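Local coordinates for nitrilotriacetate monooxygenase component B (Bacillus cereus ATCC 14579, PDB 3BPK), which probably binds FMN and acts as the flavin-dependent oxidoreductase component of a two-part monooxygenase system, at residues 58-63 with 82-87. Residues are numbered along the deposited sequence; the frame is centred on the assembly and turned at random. Where two conformers were deposited one is given.
Sequences PLISVS and GEFVVH
Ile60, modelled in two conformers, reaches across to strand 83-88 in the one described here with one atom, its terminal methyl CD1, which touches both Val86 and Phe84. Against Val86 the partner is methyl CG2, with CD1 4.0 Å from it, and the two side chains pass alongside each other in opposite directions. Phe84 is met differently: Ile60 CD1 lies at the ring's edge, near its plane, 4.3 Å from CE1, and the ring face takes no part in this touch. The torsions of this Ile60 conformer set this up, since CG1 sits between the backbone N and the carbonyl carbon (chi1 63°) and chi2 is 80°, folding CD1 toward the ring and the valine. On Val86, CG1 is anti to the backbone N (chi1 175°), leaving CG2 beside that nitrogen to meet the isoleucine. The backbones stay well apart, 9.1 Å between the CA atoms of Ile60 and Val86, so side chains alone span the gap. Val86 also packs on Phe50 and Met136, and Phe84 on Val33 and Leu140, while Ile60 touches Ile25 of the second subunit. This is buried apolar packing consistent with the core of the split beta-barrel of flavin reductase-like, FMN-binding proteins, with strands 59-65 and 83-88 facing each other across it.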
ATOM      1  N   PRO B  58      -4.622 -12.001   9.555  1.00 15.84           N
ATOM      2  CA  PRO B  58      -3.668 -10.985   9.049  1.00 14.56           C
ATOM      3  C   PRO B  58      -3.364 -11.229   7.584  1.00 14.68           C
ATOM      4  O   PRO B  58      -2.794 -12.267   7.243  1.00 15.64           O
ATOM      5  CB  PRO B  58      -2.440 -11.151   9.974  1.00 15.47           C
ATOM      6  CG  PRO B  58      -2.585 -12.488  10.589  1.00 15.69           C
ATOM      7  CD  PRO B  58      -4.061 -12.780  10.686  1.00 16.85           C
ATOM      8  N   LEU B  59      -3.792 -10.279   6.736  1.00 13.77           N
ATOM      9  CA  LEU B  59      -3.602 -10.361   5.278  1.00 13.12           C
ATOM     10  C   LEU B  59      -2.844  -9.126   4.809  1.00 13.41           C
ATOM     11  O   LEU B  59      -3.082  -8.015   5.308  1.00 13.38           O
ATOM     12  CB  LEU B  59      -4.931 -10.424   4.519  1.00 13.34           C
ATOM     13  CG  LEU B  59      -5.834 -11.630   4.786  1.00 14.02           C
ATOM     14  CD1 LEU B  59      -7.169 -11.490   4.027  1.00 17.43           C
ATOM     15  CD2 LEU B  59      -5.153 -12.949   4.441  1.00 17.23           C
ATOM     16  N   ILE B  60      -1.902  -9.348   3.876  1.00 12.43           N
ATOM     17  CA  ILE B  60      -1.089  -8.263   3.291  0.60 13.11           C
ATOM     18  C   ILE B  60      -1.123  -8.393   1.773  1.00 12.72           C
ATOM     19  O   ILE B  60      -1.496  -9.451   1.232  1.00 13.43           O
ATOM     20  CB  ILE B  60       0.358  -8.250   3.819  0.60 13.11           C
ATOM     21  CG1 ILE B  60       1.098  -9.532   3.442  0.60 14.47           C
ATOM     22  CG2 ILE B  60       0.347  -8.096   5.358  0.60 12.36           C
ATOM     23  CD1 ILE B  60       1.640  -9.584   2.023  0.60 16.54           C
ATOM     24  N   SER B  61      -0.787  -7.304   1.087  1.00 13.02           N
ATOM     25  CA  SER B  61      -0.742  -7.337  -0.392  1.00 12.09           C
ATOM     26  C   SER B  61       0.580  -6.828  -0.918  1.00 12.60           C
ATOM     27  O   SER B  61       1.163  -5.886  -0.360  1.00 12.62           O
ATOM     28  CB  SER B  61      -1.863  -6.472  -0.979  1.00 13.07           C
ATOM     29  OG  SER B  61      -1.799  -5.139  -0.480  1.00 14.90           O
ATOM     30  N   VAL B  62       1.030  -7.429  -2.025  1.00 12.10           N
ATOM     31  CA  VAL B  62       2.221  -6.919  -2.717  1.00 12.54           C
ATOM     32  C   VAL B  62       1.905  -7.033  -4.206  1.00 13.07           C
ATOM     33  O   VAL B  62       1.570  -8.121  -4.685  1.00 13.00           O
ATOM     34  CB  VAL B  62       3.460  -7.783  -2.421  1.00 13.48           C
ATOM     35  CG1 VAL B  62       4.677  -7.243  -3.164  1.00 16.13           C
ATOM     36  CG2 VAL B  62       3.757  -7.817  -0.934  1.00 14.74           C
ATOM     37  N   SER B  63       1.960  -5.910  -4.920  1.00 12.57           N
ATOM     38  CA  SER B  63       1.714  -5.964  -6.365  1.00 13.35           C
ATOM     39  C   SER B  63       3.037  -6.112  -7.105  1.00 14.62           C
ATOM     40  O   SER B  63       3.919  -5.246  -6.983  1.00 17.22           O
ATOM     41  CB  SER B  63       0.935  -4.735  -6.826  1.00 14.38           C
ATOM     42  OG  SER B  63       0.610  -4.874  -8.190  1.00 17.16           O
ATOM     43  N   GLY B  82       3.280 -21.646  -2.973  1.00 18.60           N
ATOM     44  CA  GLY B  82       2.192 -21.153  -2.130  1.00 17.97           C
ATOM     45  C   GLY B  82       2.673 -20.446  -0.864  1.00 16.22           C
ATOM     46  O   GLY B  82       1.917 -20.304   0.112  1.00 17.08           O
ATOM     47  N   GLU B  83       3.925 -19.986  -0.881  1.00 16.28           N
ATOM     48  CA  GLU B  83       4.614 -19.490   0.340  1.00 16.69           C
ATOM     49  C   GLU B  83       5.609 -18.424  -0.059  1.00 16.36           C
ATOM     50  O   GLU B  83       6.197 -18.489  -1.147  1.00 15.91           O
ATOM     51  CB  GLU B  83       5.430 -20.645   0.999  1.00 17.97           C
ATOM     52  CG  GLU B  83       4.558 -21.802   1.495  1.00 19.37           C
ATOM     53  CD  GLU B  83       5.389 -22.952   2.028  1.00 20.15           C
ATOM     54  OE1 GLU B  83       6.602 -22.962   1.757  1.00 23.60           O
ATOM     55  OE2 GLU B  83       4.799 -23.820   2.705  1.00 26.78           O
ATOM     56  N   PHE B  84       5.828 -17.466   0.842  1.00 15.58           N
ATOM     57  CA  PHE B  84       6.869 -16.449   0.650  1.00 14.87           C
ATOM     58  C   PHE B  84       7.059 -15.727   1.963  1.00 13.99           C
ATOM     59  O   PHE B  84       6.198 -15.823   2.852  1.00 14.71           O
ATOM     60  CB  PHE B  84       6.520 -15.466  -0.507  1.00 14.69           C
ATOM     61  CG  PHE B  84       5.167 -14.773  -0.372  1.00 15.80           C
ATOM     62  CD1 PHE B  84       5.087 -13.455   0.132  1.00 15.90           C
ATOM     63  CD2 PHE B  84       3.975 -15.415  -0.768  1.00 14.90           C
ATOM     64  CE1 PHE B  84       3.841 -12.800   0.231  1.00 16.96           C
ATOM     65  CE2 PHE B  84       2.742 -14.746  -0.680  1.00 15.48           C
ATOM     66  CZ  PHE B  84       2.676 -13.461  -0.185  1.00 16.14           C
ATOM     67  N   VAL B  85       8.192 -15.039   2.121  1.00 13.93           N
ATOM     68  CA  VAL B  85       8.387 -14.274   3.367  1.00 13.61           C
ATOM     69  C   VAL B  85       8.420 -12.780   3.042  1.00 13.75           C
ATOM     70  O   VAL B  85       9.137 -12.356   2.108  1.00 13.28           O
ATOM     71  CB  VAL B  85       9.714 -14.683   4.082  1.00 14.10           C
ATOM     72  CG1 VAL B  85       9.911 -13.904   5.417  1.00 14.26           C
ATOM     73  CG2 VAL B  85       9.736 -16.205   4.403  1.00 14.19           C
ATOM     74  N   VAL B  86       7.709 -11.987   3.850  1.00 12.80           N
ATOM     75  CA  VAL B  86       7.697 -10.534   3.680  1.00 13.16           C
ATOM     76  C   VAL B  86       8.467  -9.918   4.841  1.00 13.02           C
ATOM     77  O   VAL B  86       8.100 -10.141   6.011  1.00 13.85           O
ATOM     78  CB  VAL B  86       6.259  -9.981   3.650  1.00 14.23           C
ATOM     79  CG1 VAL B  86       6.319  -8.431   3.590  1.00 16.08           C
ATOM     80  CG2 VAL B  86       5.509 -10.553   2.446  1.00 15.83           C
ATOM     81  N   HIS B  87       9.511  -9.153   4.528  1.00 12.10           N
ATOM     82  CA  HIS B  87      10.313  -8.510   5.553  1.00 12.61           C
ATOM     83  C   HIS B  87      10.044  -7.015   5.520  1.00 13.18           C
ATOM     84  O   HIS B  87       9.900  -6.416   4.434  1.00 14.19           O
ATOM     85  CB  HIS B  87      11.819  -8.704   5.285  1.00 14.22           C
ATOM     86  CG  HIS B  87      12.224 -10.137   5.137  1.00 13.08           C
ATOM     87  ND1 HIS B  87      12.001 -10.847   3.972  1.00 12.69           N
ATOM     88  CD2 HIS B  87      12.882 -10.985   5.981  1.00 14.93           C
ATOM     89  CE1 HIS B  87      12.486 -12.080   4.113  1.00 14.53           C
ATOM     90  NE2 HIS B  87      13.005 -12.195   5.330  1.00 15.13           N
TER